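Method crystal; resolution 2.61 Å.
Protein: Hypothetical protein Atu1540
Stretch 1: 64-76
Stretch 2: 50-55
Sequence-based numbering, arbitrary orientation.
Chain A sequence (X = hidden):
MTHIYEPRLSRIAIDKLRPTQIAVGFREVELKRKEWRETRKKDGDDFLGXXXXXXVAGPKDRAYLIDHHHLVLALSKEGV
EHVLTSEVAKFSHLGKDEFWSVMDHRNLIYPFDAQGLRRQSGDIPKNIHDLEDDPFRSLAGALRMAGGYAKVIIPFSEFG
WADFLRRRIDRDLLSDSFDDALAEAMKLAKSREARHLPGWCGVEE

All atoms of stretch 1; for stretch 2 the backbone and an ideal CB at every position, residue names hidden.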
# COMPACT_ATOMS: atom_id res chain seq x y z
N TYR A 64 13.07 -4.70 -18.59
CA TYR A 64 12.03 -5.71 -18.22
C TYR A 64 10.66 -5.11 -18.11
O TYR A 64 10.50 -4.16 -17.37
CB TYR A 64 12.38 -6.39 -16.86
CG TYR A 64 13.58 -7.24 -17.06
CD1 TYR A 64 14.84 -6.64 -17.30
CD2 TYR A 64 13.44 -8.65 -17.19
CE1 TYR A 64 15.98 -7.42 -17.59
CE2 TYR A 64 14.57 -9.44 -17.45
CZ TYR A 64 15.83 -8.80 -17.64
OH TYR A 64 16.95 -9.49 -17.90
N LEU A 65 9.71 -5.65 -18.83
CA LEU A 65 8.32 -5.13 -18.92
C LEU A 65 7.63 -5.47 -17.63
O LEU A 65 7.68 -6.61 -17.19
CB LEU A 65 7.55 -5.89 -20.01
CG LEU A 65 6.10 -5.51 -20.15
CD1 LEU A 65 5.93 -4.00 -20.47
CD2 LEU A 65 5.36 -6.35 -21.20
N ILE A 66 6.94 -4.51 -17.04
CA ILE A 66 6.41 -4.69 -15.67
C ILE A 66 4.88 -4.82 -15.66
O ILE A 66 4.26 -5.39 -14.77
CB ILE A 66 6.94 -3.54 -14.75
CG1 ILE A 66 8.25 -3.99 -14.21
CG2 ILE A 66 6.07 -3.24 -13.58
CD1 ILE A 66 8.23 -5.44 -14.17
N ASP A 67 4.24 -4.31 -16.68
CA ASP A 67 2.83 -4.47 -16.70
C ASP A 67 2.40 -4.57 -18.13
O ASP A 67 3.23 -4.31 -19.02
CB ASP A 67 2.19 -3.22 -16.09
CG ASP A 67 0.90 -3.54 -15.41
OD1 ASP A 67 0.54 -4.75 -15.41
OD2 ASP A 67 0.26 -2.59 -14.89
N HIS A 68 1.13 -4.85 -18.37
CA HIS A 68 0.65 -4.73 -19.74
C HIS A 68 1.23 -5.74 -20.69
O HIS A 68 1.43 -5.45 -21.86
CB HIS A 68 0.84 -3.32 -20.30
CG HIS A 68 0.33 -2.27 -19.39
ND1 HIS A 68 -1.02 -2.01 -19.24
CD2 HIS A 68 0.97 -1.44 -18.53
CE1 HIS A 68 -1.18 -1.06 -18.33
NE2 HIS A 68 0.01 -0.71 -17.89
N HIS A 69 1.51 -6.93 -20.23
CA HIS A 69 1.84 -8.02 -21.22
C HIS A 69 0.77 -8.27 -22.33
O HIS A 69 1.11 -8.55 -23.47
CB HIS A 69 2.25 -9.29 -20.52
CG HIS A 69 3.50 -9.12 -19.70
ND1 HIS A 69 4.66 -9.82 -19.95
CD2 HIS A 69 3.77 -8.32 -18.64
CE1 HIS A 69 5.59 -9.47 -19.07
NE2 HIS A 69 5.08 -8.55 -18.28
N HIS A 70 -0.51 -8.17 -21.99
CA HIS A 70 -1.52 -8.54 -22.93
C HIS A 70 -1.36 -7.56 -24.07
O HIS A 70 -1.22 -7.91 -25.22
CB HIS A 70 -2.88 -8.45 -22.25
CG HIS A 70 -3.10 -9.52 -21.21
ND1 HIS A 70 -3.59 -10.77 -21.52
CD2 HIS A 70 -2.79 -9.55 -19.89
CE1 HIS A 70 -3.62 -11.52 -20.43
NE2 HIS A 70 -3.13 -10.81 -19.43
N LEU A 71 -1.20 -6.31 -23.72
CA LEU A 71 -1.21 -5.24 -24.68
C LEU A 71 0.03 -5.36 -25.47
O LEU A 71 -0.03 -5.27 -26.71
CB LEU A 71 -1.22 -3.91 -23.97
CG LEU A 71 -1.06 -2.83 -25.03
CD1 LEU A 71 -2.26 -2.87 -25.96
CD2 LEU A 71 -0.82 -1.44 -24.47
N VAL A 72 1.14 -5.62 -24.82
CA VAL A 72 2.36 -5.74 -25.62
C VAL A 72 2.37 -6.94 -26.59
O VAL A 72 2.80 -6.79 -27.78
CB VAL A 72 3.66 -5.63 -24.79
CG1 VAL A 72 4.85 -5.85 -25.65
CG2 VAL A 72 3.78 -4.23 -24.13
N LEU A 73 1.87 -8.11 -26.18
CA LEU A 73 1.76 -9.19 -27.16
C LEU A 73 0.77 -8.78 -28.27
O LEU A 73 1.00 -9.07 -29.46
CB LEU A 73 1.36 -10.46 -26.48
CG LEU A 73 1.24 -11.80 -27.22
CD1 LEU A 73 2.54 -12.18 -27.93
CD2 LEU A 73 0.78 -12.89 -26.26
N ALA A 74 -0.31 -8.10 -27.90
CA ALA A 74 -1.29 -7.73 -28.91
C ALA A 74 -0.55 -6.92 -29.98
O ALA A 74 -0.70 -7.17 -31.21
CB ALA A 74 -2.42 -6.91 -28.33
N LEU A 75 0.27 -5.95 -29.53
CA LEU A 75 0.86 -4.99 -30.47
C LEU A 75 1.91 -5.75 -31.28
O LEU A 75 2.04 -5.58 -32.50
CB LEU A 75 1.50 -3.83 -29.72
CG LEU A 75 0.90 -2.45 -29.41
CD1 LEU A 75 -0.52 -2.32 -29.57
CD2 LEU A 75 1.28 -2.01 -28.02
N SER A 76 2.59 -6.65 -30.62
CA SER A 76 3.59 -7.41 -31.31
C SER A 76 2.98 -8.27 -32.42
O SER A 76 3.43 -8.20 -33.59
CB SER A 76 4.28 -8.30 -30.34
OG SER A 76 5.07 -9.08 -31.16
N UNK A 50 0.36 7.36 -28.11
CA UNK A 50 0.53 5.96 -28.02
C UNK A 50 0.70 5.54 -26.60
O UNK A 50 0.87 6.35 -25.71
CB UNK A 50 1.72 5.51 -28.87
N UNK A 51 0.70 4.22 -26.45
CA UNK A 51 0.81 3.58 -25.17
C UNK A 51 2.22 3.72 -24.72
O UNK A 51 3.15 3.74 -25.54
CB UNK A 51 0.38 2.11 -25.22
N UNK A 52 2.33 3.83 -23.40
CA UNK A 52 3.57 3.87 -22.68
C UNK A 52 3.45 2.72 -21.77
O UNK A 52 2.45 2.56 -21.12
CB UNK A 52 3.83 5.19 -21.95
N UNK A 53 4.55 2.06 -21.53
CA UNK A 53 4.51 0.87 -20.79
C UNK A 53 5.62 1.00 -19.77
O UNK A 53 6.66 1.54 -20.07
CB UNK A 53 4.65 -0.37 -21.68
N UNK A 54 5.36 0.65 -18.51
CA UNK A 54 6.42 0.85 -17.48
C UNK A 54 7.43 -0.27 -17.53
O UNK A 54 7.13 -1.39 -17.86
CB UNK A 54 5.82 0.93 -16.08
N UNK A 55 8.63 -0.01 -17.10
CA UNK A 55 9.74 -0.94 -17.37
C UNK A 55 10.82 -0.76 -16.28
O UNK A 55 10.82 0.23 -15.57
CB UNK A 55 10.33 -0.70 -18.76

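Position 50 gives stretch 1 little say: no atom of that stretch lies within 5.5 Å of the ideal CB, so almost any side chain could stand here. The deposited residue is Asn 50, which makes no contact with stretch 1.

At position 51 the CA-to-CB bond points toward the helix of stretch 1. The ideal CB lies 3.8 Å from Leu 71 CD2 and 5.1 Å from Leu 75 CD2, two methyls one helical turn apart. With no polar side-chain atom nearby, an aliphatic residue or a flat ring would suit. The residue is His 51. Leu 71 CD2 sits 3.7 Å from His 51 CG and 4.0 Å from the ring centroid, 27° off the normal, a CH-pi contact over one face. Leu 75 CD2 approaches obliquely, 4.3 Å from His 51 ND1.

Position 52 has phi/psi of -122/144, typical of a strand; its CB points away and nothing of stretch 1 lies within 5.5 Å, so stretch 1 leaves the choice open; it is Ile 52.

The CB at position 53 points sideways, yet three carbons of stretch 1 lie within about 5 Å of it: 4.0 Å to Leu 65 CD1, 4.7 Å to Val 72 CG2 and 5.0 Å to His 68 CD2. So close a methyl favours a compact apolar side chain, such as alanine or a small branched one. Val 53 fills the site, its CG1 3.2 Å from Leu 65 CD1, a tight approach, and its CG2 4.0 Å from both Val 72 CG2 and His 68 CB.

At position 54 the main chain supplies the polar link: Ile 66 N donates a hydrogen bond to the carbonyl O of 54 (3.2 Å, 152°). The ideal CB points sideways, 4.8 Å from Ile 66 CB, and a phi of -80° admits proline among many apolar residues. Pro 54 is found, its ring C-gamma endo. Its CD lies 3.6 Å from His 68 CD2, at the edge of the imidazole, while its CG is 3.9 Å from Asp 67 CB.

Position 55 pairs with Leu 65 as an antiparallel, non-hydrogen-bonded bridge (CA to CA 4.7 Å), their side chains sharing a sheet face. The ideal CB is 3.7 Å from Tyr 64 O and 4.9 Å from Leu 65 CA; an extended -155/162 backbone suits beta-branched residues, though others could fit. Val 55 places CG2 4.3 Å from Leu 65 CA, and its CA makes a CA-H...O contact with Tyr 64 O at 3.3 Å.

Stretch 2 (50-55) NHIVPV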
# COMPACT_ATOMS: atom_id res chain seq x y z
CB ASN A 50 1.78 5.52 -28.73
CG ASN A 50 1.93 6.17 -30.03
OD1 ASN A 50 3.05 6.34 -30.54
ND2 ASN A 50 0.80 6.58 -30.61
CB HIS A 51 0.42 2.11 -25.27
CG HIS A 51 -0.85 1.90 -26.00
ND1 HIS A 51 -0.89 1.64 -27.37
CD2 HIS A 51 -2.14 2.05 -25.60
CE1 HIS A 51 -2.16 1.56 -27.75
NE2 HIS A 51 -2.94 1.82 -26.71
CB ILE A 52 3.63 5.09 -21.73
CG1 ILE A 52 2.66 6.11 -22.22
CG2 ILE A 52 5.08 5.59 -21.58
CD1 ILE A 52 2.99 7.65 -21.75
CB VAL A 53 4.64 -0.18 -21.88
CG1 VAL A 53 5.85 -1.05 -21.82
CG2 VAL A 53 3.27 -0.80 -22.16
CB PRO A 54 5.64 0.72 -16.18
CG PRO A 54 4.62 -0.21 -16.43
CD PRO A 54 4.16 0.04 -17.91
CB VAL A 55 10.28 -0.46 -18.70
CG1 VAL A 55 11.80 -0.19 -18.67
CG2 VAL A 55 9.69 -1.22 -19.88
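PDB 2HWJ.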